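Local coordinates for protein myosin-I heavy chain (Dictyostelium discoideum, PDB 5EJR) that moves along actin as an ATP-driven class VII myosin in early phagocytosis and adhesion, represented here by its C-terminal MyTH4-FERM tail region, at residues R328-M332 with K333-T337; I410-I413 with G414-P418. All coordinates share one frame; numbering follows the deposited sequence.

In the fold
Two helix ends of the same FERM unit illustrate how a chain can leave a helix in different ways. Contact 1 closes helix 317-332 and contact 2 lies near the C-terminal end of helix 402-416, both in the helical FERM middle lobe, where the second helix leads on to the PH-like lobe. Each mixes buried and exposed residues. Their buried sides meet: Trp331 CE3 lies 3.4 Å from Ile413 CD1, and the Tyr336 ring packs on Ile413 and Ser417. Charged and aromatic side chains dominate 328-337, with a salt bridge on its outer side, whereas 410-418 relies on serine hydroxyls and backbone carbonyls and keeps its lysine charge for helix 341-355.

Contact 1: R328-M332 with K333-T337. With EDO (1,2-ethanediol), chain H.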
ATOM      1  N   ARG A 328      18.751   5.779  16.968  1.00 13.17           N
ATOM      2  CA  ARG A 328      19.923   6.608  16.650  1.00 13.89           C
ATOM      3  C   ARG A 328      19.603   7.503  15.451  1.00 16.48           C
ATOM      4  O   ARG A 328      19.922   8.683  15.486  1.00 15.81           O
ATOM      5  CB  ARG A 328      21.172   5.761  16.340  1.00 13.62           C
ATOM      6  CG  ARG A 328      22.467   6.600  16.492  1.00 17.27           C
ATOM      7  CD  ARG A 328      23.621   5.930  15.760  1.00 22.43           C
ATOM      8  NE  ARG A 328      24.916   6.571  16.025  1.00 19.11           N
ATOM      9  CZ  ARG A 328      25.413   7.586  15.309  1.00 28.43           C
ATOM     10  NH1 ARG A 328      24.714   8.109  14.312  1.00 14.60           N
ATOM     11  NH2 ARG A 328      26.611   8.090  15.598  1.00 15.27           N
ATOM     12  N   ASP A 329      18.941   6.950  14.421  1.00 14.75           N
ATOM     13  CA  ASP A 329      18.544   7.687  13.213  1.00 15.38           C
ATOM     14  C   ASP A 329      17.560   8.800  13.526  1.00 18.22           C
ATOM     15  O   ASP A 329      17.701   9.928  13.012  1.00 18.79           O
ATOM     16  CB  ASP A 329      18.007   6.730  12.144  1.00 18.13           C
ATOM     17  CG  ASP A 329      17.530   7.451  10.903  1.00 34.34           C
ATOM     18  OD1 ASP A 329      18.381   7.807  10.064  1.00 35.63           O
ATOM     19  OD2 ASP A 329      16.307   7.690  10.791  1.00 39.90           O
ATOM     20  N   GLU A 330      16.569   8.508  14.408  1.00 12.77           N
ATOM     21  CA  GLU A 330      15.571   9.499  14.840  1.00 12.23           C
ATOM     22  C   GLU A 330      16.257  10.615  15.629  1.00 15.95           C
ATOM     23  O   GLU A 330      15.904  11.802  15.474  1.00 14.10           O
ATOM     24  CB  GLU A 330      14.491   8.820  15.712  1.00 13.14           C
ATOM     25  CG  GLU A 330      13.582   7.939  14.876  1.00 23.08           C
ATOM     26  CD  GLU A 330      12.740   6.971  15.687  1.00 38.93           C
ATOM     27  OE1 GLU A 330      11.704   6.510  15.164  1.00 29.37           O
ATOM     28  OE2 GLU A 330      13.127   6.641  16.830  1.00 32.60           O
ATOM     29  N   TRP A 331      17.222  10.229  16.497  1.00 11.57           N
ATOM     30  CA  TRP A 331      18.027  11.192  17.244  1.00 11.96           C
ATOM     31  C   TRP A 331      18.789  12.073  16.225  1.00 15.07           C
ATOM     32  O   TRP A 331      18.792  13.296  16.379  1.00 14.75           O
ATOM     33  CB  TRP A 331      19.048  10.478  18.126  1.00 10.73           C
ATOM     34  CG  TRP A 331      20.145  11.358  18.675  1.00 10.80           C
ATOM     35  CD1 TRP A 331      21.457  11.370  18.293  1.00 12.66           C
ATOM     36  CD2 TRP A 331      20.002  12.382  19.664  1.00 10.92           C
ATOM     37  NE1 TRP A 331      22.145  12.337  18.995  1.00 11.71           N
ATOM     38  CE2 TRP A 331      21.269  12.990  19.829  1.00 14.13           C
ATOM     39  CE3 TRP A 331      18.910  12.875  20.407  1.00 13.46           C
ATOM     40  CZ2 TRP A 331      21.496  14.006  20.774  1.00 14.33           C
ATOM     41  CZ3 TRP A 331      19.133  13.884  21.340  1.00 15.81           C
ATOM     42  CH2 TRP A 331      20.406  14.476  21.476  1.00 16.53           C
ATOM     43  N   MET A 332      19.421  11.460  15.211  1.00 11.37           N
ATOM     44  CA  MET A 332      20.207  12.232  14.220  1.00 14.18           C
ATOM     45  C   MET A 332      19.358  13.129  13.298  1.00 21.70           C
ATOM     46  O   MET A 332      19.889  14.092  12.750  1.00 21.77           O
ATOM     47  CB  MET A 332      21.144  11.344  13.400  1.00 15.23           C
ATOM     48  CG  MET A 332      22.357  10.881  14.189  1.00 18.02           C
ATOM     49  SD  MET A 332      23.277  12.133  15.145  1.00 20.56           S
ATOM     50  CE  MET A 332      24.062  13.134  13.813  1.00 18.22           C
ATOM     51  N   LYS A 333      18.055  12.818  13.153  1.00 19.27           N
ATOM     52  CA  LYS A 333      17.077  13.602  12.384  1.00 19.03           C
ATOM     53  C   LYS A 333      16.401  14.672  13.246  1.00 24.68           C
ATOM     54  O   LYS A 333      15.516  15.378  12.766  1.00 26.58           O
ATOM     55  CB  LYS A 333      16.023  12.694  11.757  1.00 20.84           C
ATOM     56  CG  LYS A 333      16.471  12.021  10.481  1.00 26.58           C
ATOM     57  CD  LYS A 333      15.493  10.887  10.169  1.00 34.18           C
ATOM     58  CE  LYS A 333      15.732  10.274   8.808  1.00 46.34           C
ATOM     59  NZ  LYS A 333      17.154   9.863   8.641  1.00 44.37           N
ATOM     60  N   GLY A 334      16.817  14.800  14.495  1.00 19.02           N
ATOM     61  CA  GLY A 334      16.298  15.824  15.397  1.00 19.38           C
ATOM     62  C   GLY A 334      14.905  15.550  15.937  1.00 26.45           C
ATOM     63  O   GLY A 334      14.246  16.471  16.417  1.00 25.59           O
ATOM     64  N   LEU A 335      14.452  14.283  15.928  1.00 24.87           N
ATOM     65  CA  LEU A 335      13.112  13.965  16.454  1.00 25.43           C
ATOM     66  C   LEU A 335      12.992  14.030  17.985  1.00 26.56           C
ATOM     67  O   LEU A 335      11.895  14.237  18.493  1.00 27.12           O
ATOM     68  CB  LEU A 335      12.629  12.621  15.913  1.00 26.25           C
ATOM     69  CG  LEU A 335      12.610  12.532  14.368  1.00 33.66           C
ATOM     70  CD1 LEU A 335      12.104  11.194  13.906  1.00 34.62           C
ATOM     71  CD2 LEU A 335      11.759  13.665  13.722  1.00 37.58           C
ATOM     72  N   TYR A 336      14.108  13.907  18.723  1.00 21.52           N
ATOM     73  CA  TYR A 336      14.098  13.961  20.183  1.00 21.76           C
ATOM     74  C   TYR A 336      14.698  15.269  20.709  1.00 31.56           C
ATOM     75  O   TYR A 336      15.906  15.365  20.877  1.00 31.67           O
ATOM     76  CB  TYR A 336      14.833  12.730  20.766  1.00 21.50           C
ATOM     77  CG  TYR A 336      14.209  11.420  20.342  1.00 23.29           C
ATOM     78  CD1 TYR A 336      12.894  11.106  20.684  1.00 24.28           C
ATOM     79  CD2 TYR A 336      14.939  10.478  19.626  1.00 23.98           C
ATOM     80  CE1 TYR A 336      12.314   9.899  20.297  1.00 24.56           C
ATOM     81  CE2 TYR A 336      14.381   9.252  19.266  1.00 25.21           C
ATOM     82  CZ  TYR A 336      13.064   8.975  19.591  1.00 33.25           C
ATOM     83  OH  TYR A 336      12.508   7.782  19.214  1.00 37.36           O
ATOM     84  N   THR A 337      13.874  16.268  20.988  1.00 32.28           N
ATOM     85  CA  THR A 337      14.426  17.552  21.433  1.00 33.75           C
ATOM     86  C   THR A 337      13.987  17.964  22.870  1.00 40.09           C
ATOM     87  O   THR A 337      14.328  19.071  23.300  1.00 40.09           O
ATOM     88  CB  THR A 337      14.167  18.639  20.378  1.00 40.10           C
ATOM     89  OG1 THR A 337      12.808  18.569  19.935  1.00 36.35           O
ATOM     90  CG2 THR A 337      15.103  18.504  19.168  1.00 40.36           C
TER
HETATM   91  C1  EDO H2407      10.963   5.285  19.441  1.00 29.55           C
HETATM   92  O1  EDO H2407       9.794   5.982  19.068  1.00 29.58           O
HETATM   93  C2  EDO H2407      11.534   4.275  18.398  1.00 28.11           C
HETATM   94  O2  EDO H2407      11.317   4.599  17.036  1.00 26.62           O
HETATM   95  O   HOH W   1      16.935  14.559  18.320  1.00 15.55           O
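Glu330 and Tyr336 meet where helix 317-332 ends, their carboxylate and ring planes nearly perpendicular, 82° apart. The phenol OH donates to Glu330 OE2 at 2.7 Å, coming from above the carboxylate, 52° out of its plane, while Glu330 CB rests 3.6 Å from Tyr336 CE2. With CG turned beside the backbone N (chi1 -72°) and the chain extended beyond it, Glu330 carries its acid to the phenol; OE1 also forms a salt bridge with Arg295. A 1,2-ethanediol sits by the same carboxylate. Leu335 CD1 leans on the aliphatic part of Glu330.

Asp329 and Lys333 pair one turn apart: NZ reaches OD1 on its syn side at 2.8 Å, with a longer, weak bond to OD2. A bend at the end of the lysine chain brings the ammonium there.

The Trp331 side chain leaves the helix away from the turn and settles against helix 341-355, its NE1 bonding to Val372 O; its six-membered ring still touches the turn obliquely, CZ3 lying 3.6 Å from Tyr336 O. In the backbone, Gly334, with positive phi, makes a Schellman motif: Leu335 N donates to Glu330 O (2.9 Å) and Gly334 N to Trp331 O (3.1 Å). A water joins Trp331 O to both backbone polar atoms of Tyr336.

Shared between a phenol and a guanidinium, the Glu330 carboxylate would probably be stabilised as the anion, tying the departing chain to the helix's last turn.

Contact 2: I410-I413 with G414-P418; sequences INLI and GSKSP. With EDO (1,2-ethanediol), chain F.
Ser417 OG donates to Ile413 O at 2.8 Å near the C-terminal end of helix 402-416. Its hydroxyl sits beside the backbone N (chi1 -40°), which brings it back over the helix end. Lys416 N takes the opposite face of the same carbonyl at 3.3 Å, standing 61° out of its plane; Ser417 N adds a weak bond.

Of the backbone bonds further back, Gly414 N meets Ile410 O nearly head-on at 2.8 Å and Ser415 N reaches Asn411 O at 3.0 Å, whereas the link from Lys416 N to Leu412 O is long and weak. Ser415 OG, lodged between its own N and carbonyl carbon (chi1 68°), lies within bonding distance of both Asn411 O and Leu412 O, and its one proton can serve either.

Apolar contact is slight: Leu412 CD2 and Lys416 CE lie side by side at 4.0 Å, and the ammonium beyond goes to Asp343 in a salt bridge. Ile413 turns inward onto Ile327 and Trp331 of helix 317-332. Pro418 O accepts a bond from a 1,2-ethanediol.

Replacing Ser417 by an alanine removes the hydroxyl, and Ile413 O would probably be left to Lys416 N and the weak Ser417 N bond, one face of the carbonyl losing its short donor. The Ser417 hydroxyl thus supplements the amide donors as regular helical bonding gives out, leaving Ile413 O gripped from both faces where the chain turns toward the PH-like lobe.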
ATOM      1  N   ILE A 410      19.743   4.207  24.578  1.00 12.80           N
ATOM      2  CA  ILE A 410      18.285   4.060  24.545  1.00 13.37           C
ATOM      3  C   ILE A 410      17.657   4.512  25.865  1.00 14.50           C
ATOM      4  O   ILE A 410      16.661   5.203  25.830  1.00 13.65           O
ATOM      5  CB  ILE A 410      17.842   2.634  24.137  1.00 15.34           C
ATOM      6  CG1 ILE A 410      18.374   2.294  22.716  1.00 15.30           C
ATOM      7  CG2 ILE A 410      16.316   2.522  24.219  1.00 15.34           C
ATOM      8  CD1 ILE A 410      18.542   0.799  22.369  1.00 15.45           C
ATOM      9  N   ASN A 411      18.264   4.170  26.999  1.00 14.07           N
ATOM     10  CA  ASN A 411      17.756   4.581  28.309  1.00 14.84           C
ATOM     11  C   ASN A 411      17.676   6.108  28.420  1.00 18.82           C
ATOM     12  O   ASN A 411      16.692   6.654  28.902  1.00 13.51           O
ATOM     13  CB  ASN A 411      18.628   4.006  29.443  1.00 12.05           C
ATOM     14  CG  ASN A 411      18.122   4.411  30.819  1.00 25.99           C
ATOM     15  OD1 ASN A 411      16.972   4.152  31.226  1.00 18.73           O
ATOM     16  ND2 ASN A 411      18.942   5.129  31.520  1.00 19.09           N
ATOM     17  N   LEU A 412      18.728   6.791  27.980  1.00 19.33           N
ATOM     18  CA  LEU A 412      18.758   8.255  28.044  1.00 19.33           C
ATOM     19  C   LEU A 412      17.723   8.910  27.156  1.00 18.71           C
ATOM     20  O   LEU A 412      16.985   9.751  27.631  1.00 17.21           O
ATOM     21  CB  LEU A 412      20.163   8.755  27.755  1.00 20.65           C
ATOM     22  CG  LEU A 412      21.011   8.659  28.995  1.00 29.14           C
ATOM     23  CD1 LEU A 412      22.448   8.503  28.647  1.00 29.73           C
ATOM     24  CD2 LEU A 412      20.760   9.851  29.919  1.00 33.88           C
ATOM     25  N   ILE A 413      17.646   8.516  25.885  1.00 15.86           N
ATOM     26  CA  ILE A 413      16.625   9.008  24.958  1.00 16.03           C
ATOM     27  C   ILE A 413      15.218   8.722  25.512  1.00 18.57           C
ATOM     28  O   ILE A 413      14.382   9.624  25.597  1.00 17.45           O
ATOM     29  CB  ILE A 413      16.789   8.339  23.568  1.00 19.54           C
ATOM     30  CG1 ILE A 413      18.057   8.840  22.859  1.00 20.69           C
ATOM     31  CG2 ILE A 413      15.520   8.553  22.678  1.00 21.41           C
ATOM     32  CD1 ILE A 413      18.102  10.336  22.472  1.00 23.44           C
ATOM     33  N   GLY A 414      14.996   7.464  25.874  1.00 17.34           N
ATOM     34  CA  GLY A 414      13.710   6.964  26.338  1.00 17.13           C
ATOM     35  C   GLY A 414      13.148   7.662  27.549  1.00 22.69           C
ATOM     36  O   GLY A 414      11.977   8.016  27.543  1.00 23.35           O
ATOM     37  N   SER A 415      13.982   7.892  28.572  1.00 22.16           N
ATOM     38  CA  SER A 415      13.601   8.536  29.832  1.00 22.77           C
ATOM     39  C   SER A 415      13.270  10.018  29.686  1.00 28.83           C
ATOM     40  O   SER A 415      12.581  10.580  30.534  1.00 30.36           O
ATOM     41  CB  SER A 415      14.705   8.364  30.875  1.00 24.50           C
ATOM     42  OG  SER A 415      15.876   9.091  30.529  1.00 29.52           O
ATOM     43  N   LYS A 416      13.811  10.671  28.656  1.00 24.48           N
ATOM     44  CA  LYS A 416      13.637  12.100  28.494  1.00 24.41           C
ATOM     45  C   LYS A 416      12.624  12.493  27.433  1.00 27.47           C
ATOM     46  O   LYS A 416      12.237  13.655  27.379  1.00 27.74           O
ATOM     47  CB  LYS A 416      15.006  12.748  28.236  1.00 28.34           C
ATOM     48  CG  LYS A 416      15.836  12.750  29.525  1.00 36.98           C
ATOM     49  CD  LYS A 416      17.308  12.938  29.310  1.00 50.47           C
ATOM     50  CE  LYS A 416      18.044  12.726  30.613  1.00 67.60           C
ATOM     51  NZ  LYS A 416      17.697  13.757  31.630  1.00 75.25           N
ATOM     52  N   SER A 417      12.151  11.537  26.629  1.00 22.45           N
ATOM     53  CA  SER A 417      11.248  11.830  25.520  1.00 22.41           C
ATOM     54  C   SER A 417       9.859  11.208  25.648  1.00 26.76           C
ATOM     55  O   SER A 417       9.704   9.993  25.476  1.00 24.50           O
ATOM     56  CB  SER A 417      11.897  11.433  24.200  1.00 26.18           C
ATOM     57  OG  SER A 417      13.272  11.776  24.227  1.00 31.44           O
ATOM     58  N   PRO A 418       8.808  12.027  25.887  1.00 25.62           N
ATOM     59  CA  PRO A 418       7.446  11.450  25.987  1.00 26.26           C
ATOM     60  C   PRO A 418       6.929  10.822  24.692  1.00 27.69           C
ATOM     61  O   PRO A 418       6.030  10.005  24.741  1.00 29.47           O
ATOM     62  CB  PRO A 418       6.569  12.623  26.442  1.00 29.05           C
ATOM     63  CG  PRO A 418       7.496  13.744  26.767  1.00 33.09           C
ATOM     64  CD  PRO A 418       8.807  13.489  26.104  1.00 28.75           C
TER
HETATM   65  C1  EDO F2405       2.890   9.387  26.175  1.00 44.87           C
HETATM   66  O1  EDO F2405       3.923  10.355  26.295  1.00 46.47           O
HETATM   67  C2  EDO F2405       3.034   8.476  27.400  1.00 46.74           C
HETATM   68  O2  EDO F2405       2.063   7.471  27.374  1.00 47.14           O